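Local coordinates for folylpolyglutamate synthase protein FOLC (Mycobacterium tuberculosis, PDB 2VOS) that probably adds L-glutamate to dihydropteroate and to tetrahydrofolate polyglutamates at the expense of ATP, with magnesium as cofactor, at residues A[340-354]-A[465-479]. Residues are numbered along the deposited sequence; the frame is centred on the assembly and turned at random.
With MG (magnesium ion), chain C; ADP (adenosine-5'-diphosphate), chain B.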
ATOM      1  N   GLU A 340      -0.539 -11.608  -5.474  1.00 40.64           N
ATOM      2  CA  GLU A 340       0.095 -12.662  -4.725  1.00 40.58           C
ATOM      3  C   GLU A 340      -0.652 -13.973  -5.029  1.00 40.81           C
ATOM      4  O   GLU A 340      -1.874 -14.043  -4.917  1.00 41.23           O
ATOM      5  CB  GLU A 340       0.035 -12.360  -3.213  1.00 38.61           C
ATOM      6  CG  GLU A 340       0.820 -13.376  -2.372  1.00 39.37           C
ATOM      7  CD  GLU A 340       0.648 -13.138  -0.882  1.00 38.87           C
ATOM      8  OE1 GLU A 340      -0.258 -12.351  -0.515  1.00 39.56           O
ATOM      9  OE2 GLU A 340       1.369 -13.768  -0.076  1.00 41.88           O
ATOM     10  N   ARG A 341       0.078 -15.011  -5.375  1.00 40.61           N
ATOM     11  CA  ARG A 341      -0.530 -16.303  -5.712  1.00 41.13           C
ATOM     12  C   ARG A 341      -0.766 -17.115  -4.480  1.00 40.99           C
ATOM     13  O   ARG A 341       0.194 -17.375  -3.720  1.00 39.67           O
ATOM     14  CB  ARG A 341       0.452 -17.094  -6.555  1.00 41.90           C
ATOM     15  CG  ARG A 341       0.302 -16.882  -8.025  1.00 44.56           C
ATOM     16  CD  ARG A 341       0.880 -18.097  -8.835  1.00 46.45           C
ATOM     17  NE  ARG A 341       2.215 -18.556  -8.399  1.00 46.50           N
ATOM     18  CZ  ARG A 341       2.748 -19.739  -8.723  1.00 45.37           C
ATOM     19  NH1 ARG A 341       2.089 -20.587  -9.546  1.00 41.54           N
ATOM     20  NH2 ARG A 341       3.944 -20.081  -8.255  1.00 44.09           N
HETATM   21  N   MSE A 342      -2.021 -17.533  -4.292  1.00 40.92           N
HETATM   22  CA  MSE A 342      -2.404 -18.368  -3.155  1.00 41.67           C
HETATM   23  C   MSE A 342      -2.212 -19.851  -3.465  1.00 40.59           C
HETATM   24  O   MSE A 342      -2.009 -20.645  -2.527  1.00 40.64           O
HETATM   25  CB  MSE A 342      -3.897 -18.182  -2.769  1.00 41.17           C
HETATM   26  CG  MSE A 342      -4.270 -16.784  -2.286  1.00 43.45           C
HETATM   27 SE   MSE A 342      -3.424 -16.370  -0.613  1.00 45.81          SE
HETATM   28  CE  MSE A 342      -1.818 -15.495  -1.330  1.00 41.19           C
ATOM     29  N   ARG A 343      -2.301 -20.230  -4.743  1.00 38.46           N
ATOM     30  CA  ARG A 343      -2.072 -21.609  -5.119  1.00 38.39           C
ATOM     31  C   ARG A 343      -2.013 -21.694  -6.651  1.00 39.18           C
ATOM     32  O   ARG A 343      -2.237 -20.682  -7.325  1.00 39.29           O
ATOM     33  CB  ARG A 343      -3.254 -22.498  -4.661  1.00 38.55           C
ATOM     34  CG  ARG A 343      -4.624 -22.076  -5.311  1.00 37.02           C
ATOM     35  CD  ARG A 343      -5.769 -23.166  -5.163  1.00 39.26           C
ATOM     36  NE  ARG A 343      -5.309 -24.377  -5.836  1.00 41.44           N
ATOM     37  CZ  ARG A 343      -4.913 -25.467  -5.209  1.00 41.57           C
ATOM     38  NH1 ARG A 343      -5.038 -25.514  -3.877  1.00 42.34           N
ATOM     39  NH2 ARG A 343      -4.476 -26.527  -5.920  1.00 40.57           N
ATOM     40  N   SER A 344      -1.733 -22.880  -7.198  1.00 38.59           N
ATOM     41  CA  SER A 344      -1.760 -23.080  -8.650  1.00 38.68           C
ATOM     42  C   SER A 344      -2.721 -24.274  -8.874  1.00 40.77           C
ATOM     43  O   SER A 344      -3.111 -24.924  -7.882  1.00 38.35           O
ATOM     44  CB  SER A 344      -0.325 -23.339  -9.170  1.00 38.19           C
ATOM     45  OG  SER A 344       0.237 -24.596  -8.738  1.00 36.37           O
ATOM     46  N   ALA A 345      -3.130 -24.544 -10.135  1.00 40.09           N
ATOM     47  CA  ALA A 345      -4.051 -25.655 -10.451  1.00 40.97           C
ATOM     48  C   ALA A 345      -5.319 -25.694  -9.585  1.00 41.46           C
ATOM     49  O   ALA A 345      -5.492 -26.623  -8.802  1.00 42.13           O
ATOM     50  CB  ALA A 345      -3.361 -26.974 -10.351  1.00 40.46           C
ATOM     51  N   PRO A 346      -6.212 -24.726  -9.726  1.00 40.70           N
ATOM     52  CA  PRO A 346      -6.147 -23.548 -10.591  1.00 40.96           C
ATOM     53  C   PRO A 346      -5.286 -22.504  -9.867  1.00 40.74           C
ATOM     54  O   PRO A 346      -5.148 -22.574  -8.638  1.00 41.55           O
ATOM     55  CB  PRO A 346      -7.603 -23.063 -10.606  1.00 41.28           C
ATOM     56  CG  PRO A 346      -8.116 -23.406  -9.233  1.00 41.44           C
ATOM     57  CD  PRO A 346      -7.458 -24.773  -8.923  1.00 41.28           C
ATOM     58  N   THR A 347      -4.728 -21.557 -10.600  1.00 39.88           N
ATOM     59  CA  THR A 347      -4.085 -20.423  -9.999  1.00 40.56           C
ATOM     60  C   THR A 347      -5.120 -19.485  -9.366  1.00 41.20           C
ATOM     61  O   THR A 347      -6.124 -19.176  -9.968  1.00 42.27           O
ATOM     62  CB  THR A 347      -3.282 -19.649 -11.050  1.00 40.07           C
ATOM     63  OG1 THR A 347      -2.259 -20.524 -11.567  1.00 41.25           O
ATOM     64  CG2 THR A 347      -2.677 -18.405 -10.419  1.00 39.60           C
ATOM     65  N   VAL A 348      -4.876 -19.069  -8.135  1.00 41.38           N
ATOM     66  CA  VAL A 348      -5.701 -18.062  -7.476  1.00 40.96           C
ATOM     67  C   VAL A 348      -4.731 -16.952  -7.106  1.00 41.90           C
ATOM     68  O   VAL A 348      -3.695 -17.190  -6.428  1.00 40.99           O
ATOM     69  CB  VAL A 348      -6.331 -18.581  -6.193  1.00 40.66           C
ATOM     70  CG1 VAL A 348      -7.050 -17.404  -5.428  1.00 42.30           C
ATOM     71  CG2 VAL A 348      -7.300 -19.785  -6.500  1.00 41.47           C
ATOM     72  N   PHE A 349      -5.072 -15.747  -7.566  1.00 41.50           N
ATOM     73  CA  PHE A 349      -4.344 -14.552  -7.152  1.00 41.77           C
ATOM     74  C   PHE A 349      -5.199 -13.763  -6.227  1.00 43.12           C
ATOM     75  O   PHE A 349      -6.436 -13.757  -6.378  1.00 42.82           O
ATOM     76  CB  PHE A 349      -4.134 -13.631  -8.340  1.00 41.08           C
ATOM     77  CG  PHE A 349      -3.044 -14.073  -9.240  1.00 42.57           C
ATOM     78  CD1 PHE A 349      -3.334 -14.770 -10.414  1.00 49.51           C
ATOM     79  CD2 PHE A 349      -1.744 -13.768  -8.949  1.00 45.34           C
ATOM     80  CE1 PHE A 349      -2.301 -15.144 -11.254  1.00 49.08           C
ATOM     81  CE2 PHE A 349      -0.707 -14.167  -9.814  1.00 50.75           C
ATOM     82  CZ  PHE A 349      -1.025 -14.823 -10.964  1.00 46.98           C
ATOM     83  N   ILE A 350      -4.558 -13.031  -5.324  1.00 40.40           N
ATOM     84  CA  ILE A 350      -5.267 -11.988  -4.635  1.00 41.47           C
ATOM     85  C   ILE A 350      -4.532 -10.704  -4.967  1.00 42.90           C
ATOM     86  O   ILE A 350      -3.287 -10.705  -5.088  1.00 41.62           O
ATOM     87  CB  ILE A 350      -5.288 -12.188  -3.081  1.00 41.04           C
ATOM     88  CG1 ILE A 350      -3.830 -12.209  -2.502  1.00 39.96           C
ATOM     89  CG2 ILE A 350      -6.172 -13.422  -2.695  1.00 40.38           C
ATOM     90  CD1 ILE A 350      -3.769 -12.283  -0.912  1.00 40.94           C
ATOM     91  N   ASP A 351      -5.294  -9.614  -5.079  1.00 42.78           N
ATOM     92  CA  ASP A 351      -4.749  -8.323  -5.399  1.00 42.39           C
ATOM     93  C   ASP A 351      -5.612  -7.216  -4.808  1.00 42.76           C
ATOM     94  O   ASP A 351      -6.846  -7.202  -4.982  1.00 42.95           O
ATOM     95  CB  ASP A 351      -4.571  -8.139  -6.907  1.00 44.53           C
ATOM     96  CG  ASP A 351      -3.702  -6.895  -7.218  1.00 45.55           C
ATOM     97  OD1 ASP A 351      -2.473  -6.928  -7.124  1.00 52.15           O
ATOM     98  OD2 ASP A 351      -4.249  -5.845  -7.456  1.00 50.37           O
ATOM     99  N   ALA A 352      -4.973  -6.268  -4.122  1.00 43.51           N
ATOM    100  CA  ALA A 352      -5.649  -5.193  -3.432  1.00 43.18           C
ATOM    101  C   ALA A 352      -6.175  -4.085  -4.394  1.00 45.17           C
ATOM    102  O   ALA A 352      -6.738  -3.088  -3.897  1.00 46.38           O
ATOM    103  CB  ALA A 352      -4.687  -4.545  -2.416  1.00 43.49           C
ATOM    104  N   ALA A 353      -5.995  -4.223  -5.713  1.00 43.59           N
ATOM    105  CA  ALA A 353      -6.395  -3.150  -6.632  1.00 43.03           C
ATOM    106  C   ALA A 353      -7.770  -2.589  -6.273  1.00 43.74           C
ATOM    107  O   ALA A 353      -8.738  -3.328  -6.131  1.00 43.31           O
ATOM    108  CB  ALA A 353      -6.401  -3.640  -8.068  1.00 42.94           C
ATOM    109  N   HIS A 354      -7.849  -1.271  -6.147  1.00 42.33           N
ATOM    110  CA  HIS A 354      -9.091  -0.625  -5.740  1.00 42.84           C
ATOM    111  C   HIS A 354      -9.199   0.780  -6.391  1.00 42.11           C
ATOM    112  O   HIS A 354      -9.927   1.683  -5.885  1.00 41.15           O
ATOM    113  CB  HIS A 354      -9.186  -0.507  -4.223  1.00 41.24           C
ATOM    114  CG  HIS A 354      -8.078   0.275  -3.629  1.00 43.48           C
ATOM    115  ND1 HIS A 354      -6.970  -0.325  -3.075  1.00 46.09           N
ATOM    116  CD2 HIS A 354      -7.876   1.607  -3.533  1.00 41.65           C
ATOM    117  CE1 HIS A 354      -6.153   0.605  -2.626  1.00 44.77           C
ATOM    118  NE2 HIS A 354      -6.677   1.782  -2.891  1.00 46.45           N
ATOM    119  N   GLY A 465      -7.472 -19.508 -14.027  1.00 45.53           N
ATOM    120  CA  GLY A 465      -7.229 -18.787 -12.778  1.00 44.55           C
ATOM    121  C   GLY A 465      -8.430 -17.998 -12.270  1.00 44.13           C
ATOM    122  O   GLY A 465      -9.388 -17.722 -13.000  1.00 43.60           O
ATOM    123  N   ILE A 466      -8.344 -17.671 -10.995  1.00 44.46           N
ATOM    124  CA  ILE A 466      -9.320 -16.898 -10.267  1.00 44.13           C
ATOM    125  C   ILE A 466      -8.537 -15.712  -9.693  1.00 44.13           C
ATOM    126  O   ILE A 466      -7.438 -15.892  -9.133  1.00 44.60           O
ATOM    127  CB  ILE A 466      -9.865 -17.714  -9.108  1.00 43.17           C
ATOM    128  CG1 ILE A 466     -10.570 -18.940  -9.672  1.00 44.20           C
ATOM    129  CG2 ILE A 466     -10.906 -16.929  -8.334  1.00 42.98           C
ATOM    130  CD1 ILE A 466     -10.859 -19.972  -8.662  1.00 42.54           C
ATOM    131  N   VAL A 467      -9.073 -14.509  -9.867  1.00 42.30           N
ATOM    132  CA  VAL A 467      -8.388 -13.328  -9.386  1.00 41.79           C
ATOM    133  C   VAL A 467      -9.327 -12.591  -8.451  1.00 41.88           C
ATOM    134  O   VAL A 467     -10.439 -12.154  -8.828  1.00 40.07           O
ATOM    135  CB  VAL A 467      -8.017 -12.411 -10.543  1.00 42.39           C
ATOM    136  CG1 VAL A 467      -7.321 -11.169  -9.990  1.00 39.90           C
ATOM    137  CG2 VAL A 467      -7.105 -13.166 -11.513  1.00 40.99           C
ATOM    138  N   ILE A 468      -8.922 -12.546  -7.186  1.00 41.27           N
ATOM    139  CA  ILE A 468      -9.770 -11.973  -6.148  1.00 41.13           C
ATOM    140  C   ILE A 468      -9.256 -10.549  -5.884  1.00 42.17           C
ATOM    141  O   ILE A 468      -8.115 -10.361  -5.418  1.00 42.40           O
ATOM    142  CB  ILE A 468      -9.641 -12.835  -4.853  1.00 41.80           C
ATOM    143  CG1 ILE A 468      -9.987 -14.295  -5.210  1.00 42.35           C
ATOM    144  CG2 ILE A 468     -10.427 -12.219  -3.642  1.00 40.28           C
ATOM    145  CD1 ILE A 468      -9.527 -15.329  -4.155  1.00 42.99           C
ATOM    146  N   THR A 469     -10.101  -9.536  -6.114  1.00 41.94           N
ATOM    147  CA  THR A 469      -9.579  -8.170  -6.097  1.00 42.83           C
ATOM    148  C   THR A 469     -10.706  -7.150  -5.825  1.00 43.24           C
ATOM    149  O   THR A 469     -11.878  -7.535  -5.555  1.00 41.85           O
ATOM    150  CB  THR A 469      -8.873  -7.892  -7.461  1.00 42.43           C
ATOM    151  OG1 THR A 469      -8.173  -6.664  -7.411  1.00 44.85           O
ATOM    152  CG2 THR A 469      -9.917  -7.809  -8.669  1.00 44.52           C
ATOM    153  N   GLY A 470     -10.357  -5.856  -5.867  1.00 42.78           N
ATOM    154  CA  GLY A 470     -11.407  -4.816  -5.824  1.00 40.74           C
ATOM    155  C   GLY A 470     -11.242  -3.932  -4.597  1.00 41.39           C
ATOM    156  O   GLY A 470     -11.723  -2.766  -4.574  1.00 41.25           O
ATOM    157  N   SER A 471     -10.540  -4.460  -3.589  1.00 40.69           N
ATOM    158  CA  SER A 471     -10.359  -3.770  -2.338  1.00 42.26           C
ATOM    159  C   SER A 471      -9.227  -4.421  -1.559  1.00 42.69           C
ATOM    160  O   SER A 471      -8.954  -5.623  -1.695  1.00 42.20           O
ATOM    161  CB  SER A 471     -11.682  -3.831  -1.556  1.00 42.89           C
ATOM    162  OG  SER A 471     -11.552  -3.324  -0.253  1.00 47.32           O
ATOM    163  N   VAL A 472      -8.589  -3.645  -0.698  1.00 43.64           N
ATOM    164  CA  VAL A 472      -7.695  -4.217   0.312  1.00 44.30           C
ATOM    165  C   VAL A 472      -8.399  -5.257   1.180  1.00 44.63           C
ATOM    166  O   VAL A 472      -7.856  -6.329   1.484  1.00 44.13           O
ATOM    167  CB  VAL A 472      -7.130  -3.089   1.245  1.00 45.15           C
ATOM    168  CG1 VAL A 472      -6.236  -3.704   2.309  1.00 45.91           C
ATOM    169  CG2 VAL A 472      -6.330  -2.110   0.387  1.00 45.02           C
ATOM    170  N   VAL A 473      -9.642  -4.966   1.538  1.00 43.73           N
ATOM    171  CA  VAL A 473     -10.395  -5.830   2.425  1.00 44.83           C
ATOM    172  C   VAL A 473     -10.734  -7.180   1.742  1.00 43.98           C
ATOM    173  O   VAL A 473     -10.727  -8.260   2.390  1.00 44.06           O
ATOM    174  CB  VAL A 473     -11.706  -5.118   2.864  1.00 44.51           C
ATOM    175  CG1 VAL A 473     -12.569  -6.067   3.713  1.00 47.40           C
ATOM    176  CG2 VAL A 473     -11.390  -3.819   3.651  1.00 44.90           C
ATOM    177  N   THR A 474     -10.981  -7.122   0.443  1.00 43.88           N
ATOM    178  CA  THR A 474     -11.324  -8.308  -0.344  1.00 44.20           C
ATOM    179  C   THR A 474     -10.078  -9.209  -0.390  1.00 44.09           C
ATOM    180  O   THR A 474     -10.134 -10.419  -0.130  1.00 45.77           O
ATOM    181  CB  THR A 474     -11.705  -7.938  -1.817  1.00 45.05           C
ATOM    182  OG1 THR A 474     -12.763  -6.945  -1.857  1.00 46.86           O
ATOM    183  CG2 THR A 474     -12.201  -9.214  -2.617  1.00 45.06           C
ATOM    184  N   ALA A 475      -8.949  -8.622  -0.782  1.00 43.01           N
ATOM    185  CA  ALA A 475      -7.679  -9.315  -0.776  1.00 42.11           C
ATOM    186  C   ALA A 475      -7.309  -9.852   0.596  1.00 41.76           C
ATOM    187  O   ALA A 475      -6.919 -11.026   0.720  1.00 42.85           O
ATOM    188  CB  ALA A 475      -6.581  -8.394  -1.344  1.00 43.83           C
ATOM    189  N   GLY A 476      -7.444  -9.034   1.640  1.00 40.23           N
ATOM    190  CA  GLY A 476      -7.100  -9.446   2.979  1.00 40.33           C
ATOM    191  C   GLY A 476      -7.976 -10.562   3.495  1.00 41.22           C
ATOM    192  O   GLY A 476      -7.449 -11.559   4.060  1.00 39.53           O
ATOM    193  N   ALA A 477      -9.295 -10.465   3.262  1.00 39.43           N
ATOM    194  CA  ALA A 477     -10.202 -11.546   3.739  1.00 39.90           C
ATOM    195  C   ALA A 477      -9.886 -12.866   3.059  1.00 39.86           C
ATOM    196  O   ALA A 477      -9.878 -13.914   3.668  1.00 40.63           O
ATOM    197  CB  ALA A 477     -11.716 -11.188   3.532  1.00 40.07           C
ATOM    198  N   ALA A 478      -9.614 -12.801   1.770  1.00 39.88           N
ATOM    199  CA  ALA A 478      -9.233 -13.964   0.999  1.00 38.61           C
ATOM    200  C   ALA A 478      -7.906 -14.526   1.511  1.00 38.92           C
ATOM    201  O   ALA A 478      -7.765 -15.756   1.593  1.00 41.00           O
ATOM    202  CB  ALA A 478      -9.147 -13.601  -0.524  1.00 37.55           C
ATOM    203  N   ARG A 479      -6.945 -13.666   1.871  1.00 37.88           N
ATOM    204  CA  ARG A 479      -5.686 -14.148   2.315  1.00 39.10           C
ATOM    205  C   ARG A 479      -5.880 -15.014   3.607  1.00 39.35           C
ATOM    206  O   ARG A 479      -5.220 -16.067   3.809  1.00 40.38           O
ATOM    207  CB  ARG A 479      -4.710 -12.973   2.532  1.00 37.72           C
ATOM    208  CG  ARG A 479      -3.237 -13.436   2.602  1.00 40.00           C
ATOM    209  CD  ARG A 479      -2.240 -12.218   2.465  1.00 38.91           C
ATOM    210  NE  ARG A 479      -0.892 -12.697   2.151  1.00 39.56           N
ATOM    211  CZ  ARG A 479      -0.021 -13.143   3.045  1.00 42.61           C
ATOM    212  NH1 ARG A 479      -0.324 -13.164   4.340  1.00 40.80           N
ATOM    213  NH2 ARG A 479       1.167 -13.597   2.638  1.00 43.56           N
TER
HETATM  214 MG    MG C1491      -5.711   3.523  -2.402  1.00 39.43          MG
HETATM  215  PB  ADP B1490      -0.849   1.885  -1.820  1.00 32.04           P
HETATM  216  O1B ADP B1490      -0.162   1.593  -0.512  1.00 29.25           O
HETATM  217  O2B ADP B1490      -2.341   1.709  -1.752  1.00 33.59           O
HETATM  218  O3B ADP B1490      -0.427   3.136  -2.529  1.00 30.87           O
HETATM  219  PA  ADP B1490       0.078  -0.776  -2.740  1.00 32.77           P
HETATM  220  O1A ADP B1490      -0.675  -1.367  -1.557  1.00 31.51           O
HETATM  221  O2A ADP B1490       1.512  -1.116  -3.113  1.00 26.12           O
HETATM  222  O3A ADP B1490      -0.286   0.812  -2.904  1.00 31.81           O
HETATM  223  O5' ADP B1490      -0.767  -1.349  -4.004  1.00 35.29           O
HETATM  224  C5' ADP B1490      -2.199  -1.393  -4.083  1.00 33.51           C
HETATM  225  C4' ADP B1490      -2.519  -1.947  -5.489  1.00 39.19           C
HETATM  226  O4' ADP B1490      -2.074  -0.986  -6.485  1.00 34.70           O
HETATM  227  C3' ADP B1490      -1.721  -3.191  -5.875  1.00 41.59           C
HETATM  228  O3' ADP B1490      -2.486  -4.365  -5.688  1.00 47.10           O
HETATM  229  C2' ADP B1490      -1.444  -3.140  -7.351  1.00 42.55           C
HETATM  230  O2' ADP B1490      -2.689  -3.525  -8.028  1.00 48.77           O
HETATM  231  C1' ADP B1490      -1.422  -1.653  -7.594  1.00 37.44           C
HETATM  232  N9  ADP B1490      -0.082  -1.002  -7.651  1.00 34.80           N
HETATM  233  C8  ADP B1490       0.969  -1.006  -6.764  1.00 32.19           C
HETATM  234  N7  ADP B1490       1.970  -0.202  -7.230  1.00 31.85           N
HETATM  235  C5  ADP B1490       1.500   0.400  -8.362  1.00 31.30           C
HETATM  236  C6  ADP B1490       1.999   1.380  -9.333  1.00 33.48           C
HETATM  237  N6  ADP B1490       3.231   1.916  -9.204  1.00 30.42           N
HETATM  238  N1  ADP B1490       1.197   1.660 -10.367  1.00 30.70           N
HETATM  239  C2  ADP B1490      -0.027   1.120 -10.601  1.00 31.87           C
HETATM  240  N3  ADP B1490      -0.582   0.229  -9.738  1.00 32.58           N
HETATM  241  C4  ADP B1490       0.163  -0.145  -8.647  1.00 34.00           C
HETATM  242  O   HOH W   1      -6.902   3.855  -0.939  1.00 43.24           O
HETATM  243  O   HOH W   2      -3.986   2.677  -3.768  1.00 59.95           O
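Arg479 meets the Glu340 carboxylate with its NE edge, NE to OE1 at 2.8 Å and NH2 to OE2 at 2.7 Å. Both oxygens use their syn lone pairs and the two planes lie only 20° apart, so this salt bridge fixes the rotation of both groups. Glu340 CG stands anti to the backbone N (chi1 -174°) and the chain continues extended, so that its carboxylate comes across the arginine chain. Ile350 lies between its strand and the helix: its CD1 is 3.6 Å from Arg479 CB, while its CG2 rests on Ala478 CB at 3.7 Å. On the same sheet face Val348 CG1 meets Ile468 CD1 at 3.5 Å, tighter than usual for two methyl carbons.

The backbones of 347-350 and 465-469 run parallel, their axes 13° apart, and alternate hydrogen bonds from Ile466 N to Thr347 O through to Asp351 N to Ile468 O join them. Strand 340-343 pairs antiparallel with 347-350 at the sheet edge, and helix 472-479 packs over the face bearing Val348 and Ile350; this belongs to the C-terminal glutamate ligase domain of the Mur ligase family.

At the C-terminal end of strand 465-469, Thr469 OG1 donates to Asp351 O at 2.8 Å from above the carbonyl plane. Asp351 OD2 accepts from Ala353 N in an Asx turn and also from the ADP ribose O2', while Leu339 N holds OD1. Further along, Val472 CG2 packs beside His354, whose ND1 donates to Ala352 O; that bond helps orient NE2, which binds magnesium at 2.0 Å together with Asp200. In the second shell, Gly337 N supplies Glu340 OE1 with another hydrogen bond, and Arg479 NH1 reaches Gln102 and Asp485 O.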